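Local coordinates for GTP-binding protein (Thermus thermophilus, PDB 2DBY) that binds GDP as an OBG-family P-loop GTPase, and probably hydrolyses ATP and associates with the ribosome, at residues K178-F183 with T196-A201. Residues are numbered along the deposited sequence; the frame is centred on the assembly and turned at random.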
loop_
_atom_site.group_PDB
_atom_site.type_symbol
_atom_site.label_atom_id
_atom_site.label_comp_id
_atom_site.label_asym_id
_atom_site.label_seq_id
_atom_site.Cartn_x
_atom_site.Cartn_y
_atom_site.Cartn_z
ATOM N N LYS A 178 -14.799 -6.069 17.059
ATOM C CA LYS A 178 -13.672 -5.178 16.744
ATOM C C LYS A 178 -12.616 -5.877 15.874
ATOM O O LYS A 178 -12.313 -7.055 16.055
ATOM C CB LYS A 178 -13.054 -4.653 18.039
ATOM C CG LYS A 178 -14.106 -3.849 18.838
ATOM C CD LYS A 178 -13.804 -3.802 20.308
ATOM C CE LYS A 178 -15.048 -3.293 21.072
ATOM N NZ LYS A 178 -14.798 -3.265 22.539
ATOM N N PRO A 179 -12.031 -5.157 14.925
ATOM C CA PRO A 179 -11.028 -5.772 14.044
ATOM C C PRO A 179 -9.674 -6.030 14.675
ATOM O O PRO A 179 -9.247 -5.280 15.551
ATOM C CB PRO A 179 -10.926 -4.773 12.888
ATOM C CG PRO A 179 -11.184 -3.434 13.599
ATOM C CD PRO A 179 -12.238 -3.724 14.625
ATOM N N ALA A 180 -8.968 -7.050 14.188
ATOM C CA ALA A 180 -7.661 -7.362 14.739
ATOM C C ALA A 180 -6.708 -6.173 14.569
ATOM O O ALA A 180 -5.830 -5.963 15.401
ATOM C CB ALA A 180 -7.062 -8.630 14.083
ATOM N N ARG A 181 -6.922 -5.348 13.545
ATOM C CA ARG A 181 -5.994 -4.244 13.312
ATOM C C ARG A 181 -5.980 -3.183 14.431
ATOM O O ARG A 181 -4.986 -2.454 14.557
ATOM C CB ARG A 181 -6.269 -3.574 11.946
ATOM C CG ARG A 181 -7.456 -2.576 11.947
ATOM C CD ARG A 181 -7.837 -2.210 10.479
ATOM N NE ARG A 181 -8.617 -3.264 9.811
ATOM C CZ ARG A 181 -9.947 -3.343 9.799
ATOM N NH1 ARG A 181 -10.699 -2.435 10.406
ATOM N NH2 ARG A 181 -10.545 -4.352 9.181
ATOM N N THR A 182 -7.036 -3.113 15.240
ATOM C CA THR A 182 -7.060 -2.137 16.343
ATOM C C THR A 182 -6.644 -2.737 17.678
ATOM O O THR A 182 -6.673 -2.053 18.702
ATOM C CB THR A 182 -8.430 -1.482 16.548
ATOM O OG1 THR A 182 -9.444 -2.481 16.741
ATOM C CG2 THR A 182 -8.783 -0.578 15.346
ATOM N N PHE A 183 -6.288 -4.011 17.686
ATOM C CA PHE A 183 -5.841 -4.628 18.942
ATOM C C PHE A 183 -4.468 -4.026 19.250
ATOM O O PHE A 183 -3.642 -3.851 18.355
ATOM C CB PHE A 183 -5.739 -6.145 18.782
ATOM C CG PHE A 183 -5.632 -6.876 20.092
ATOM C CD1 PHE A 183 -6.781 -7.179 20.817
ATOM C CD2 PHE A 183 -4.394 -7.222 20.606
ATOM C CE1 PHE A 183 -6.700 -7.816 22.057
ATOM C CE2 PHE A 183 -4.286 -7.867 21.857
ATOM C CZ PHE A 183 -5.451 -8.161 22.581
ATOM N N THR A 196 -0.550 -16.356 11.381
ATOM C CA THR A 196 -1.980 -16.405 11.015
ATOM C C THR A 196 -2.464 -14.993 10.667
ATOM O O THR A 196 -2.961 -14.251 11.524
ATOM C CB THR A 196 -2.803 -16.950 12.200
ATOM O OG1 THR A 196 -2.299 -18.253 12.561
ATOM C CG2 THR A 196 -4.272 -17.087 11.821
ATOM N N PRO A 197 -2.310 -14.601 9.399
ATOM C CA PRO A 197 -2.703 -13.272 8.902
ATOM C C PRO A 197 -4.203 -13.073 8.825
ATOM O O PRO A 197 -4.797 -13.224 7.764
ATOM C CB PRO A 197 -2.035 -13.194 7.511
ATOM C CG PRO A 197 -0.984 -14.278 7.528
ATOM C CD PRO A 197 -1.635 -15.383 8.346
ATOM N N LEU A 198 -4.807 -12.710 9.953
ATOM C CA LEU A 198 -6.251 -12.493 10.027
ATOM C C LEU A 198 -6.698 -11.433 9.025
ATOM O O LEU A 198 -5.995 -10.453 8.782
ATOM C CB LEU A 198 -6.664 -12.047 11.434
ATOM C CG LEU A 198 -6.429 -13.103 12.522
ATOM C CD1 LEU A 198 -6.912 -12.534 13.870
ATOM C CD2 LEU A 198 -7.163 -14.397 12.166
ATOM N N LEU A 199 -7.878 -11.639 8.446
ATOM C CA LEU A 199 -8.380 -10.694 7.459
ATOM C C LEU A 199 -8.566 -9.287 8.029
ATOM O O LEU A 199 -8.277 -8.286 7.344
ATOM C CB LEU A 199 -9.706 -11.199 6.888
ATOM C CG LEU A 199 -9.614 -12.611 6.291
ATOM C CD1 LEU A 199 -10.952 -12.902 5.626
ATOM C CD2 LEU A 199 -8.462 -12.744 5.239
ATOM N N THR A 200 -9.044 -9.200 9.268
ATOM C CA THR A 200 -9.270 -7.901 9.892
ATOM C C THR A 200 -8.006 -7.275 10.470
ATOM O O THR A 200 -8.070 -6.188 11.052
ATOM C CB THR A 200 -10.361 -7.946 11.004
ATOM O OG1 THR A 200 -9.953 -8.848 12.031
ATOM C CG2 THR A 200 -11.696 -8.411 10.420
ATOM N N ALA A 201 -6.873 -7.951 10.297
ATOM C CA ALA A 201 -5.578 -7.408 10.733
ATOM C C ALA A 201 -4.956 -6.599 9.571
ATOM O O ALA A 201 -4.013 -5.809 9.781
ATOM C CB ALA A 201 -4.621 -8.556 11.171
HETATM O O HOH W 1 -8.776 -5.634 7.433
#
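One threonine receives two successive backbone amides, one on its hydroxyl and one on its carbonyl. Ala180 N donates to Thr200 OG1 at 3.0 Å and almost straight (174°). Arg181 N reaches Thr200 O at 2.9 Å along a more bent path, from above the carbonyl plane. The hydroxyl, held between the Thr200 backbone N and carbonyl carbon (chi1 60°), takes the amide while also bonding Asp139 of helix 124-156, and Thr200 CB packs on Pro179 CB at 3.7 Å. Both amides belong to the single 3-10 turn 180-182, closed by Thr182 N on Pro179 O. Ala180 is small enough for close approach, its CB resting 3.8 Å from Ala201 CB and 3.9 Å from Leu198 CD1. The Arg181 chain bends at chi3 (78°), and Pro179 CB sits against one face of the guanidinium, displaced toward its rim. Arg181 NH2 donates to a water (2.8 Å) that in turn donates to Leu199 O (2.7 Å). Arginine suits the place because NH2 also forms a salt bridge with Glu132, while NH1 bonds Glu234 O and NE bonds Lys202 O. An alanine here would lose all these bonds and the Pro179 CB contact, and would probably loosen the join. The loops flanking helix 187-195 thus close on each other, with buried Thr200 partnered at OG1 and O and the arginine's charge probably balanced by Glu132.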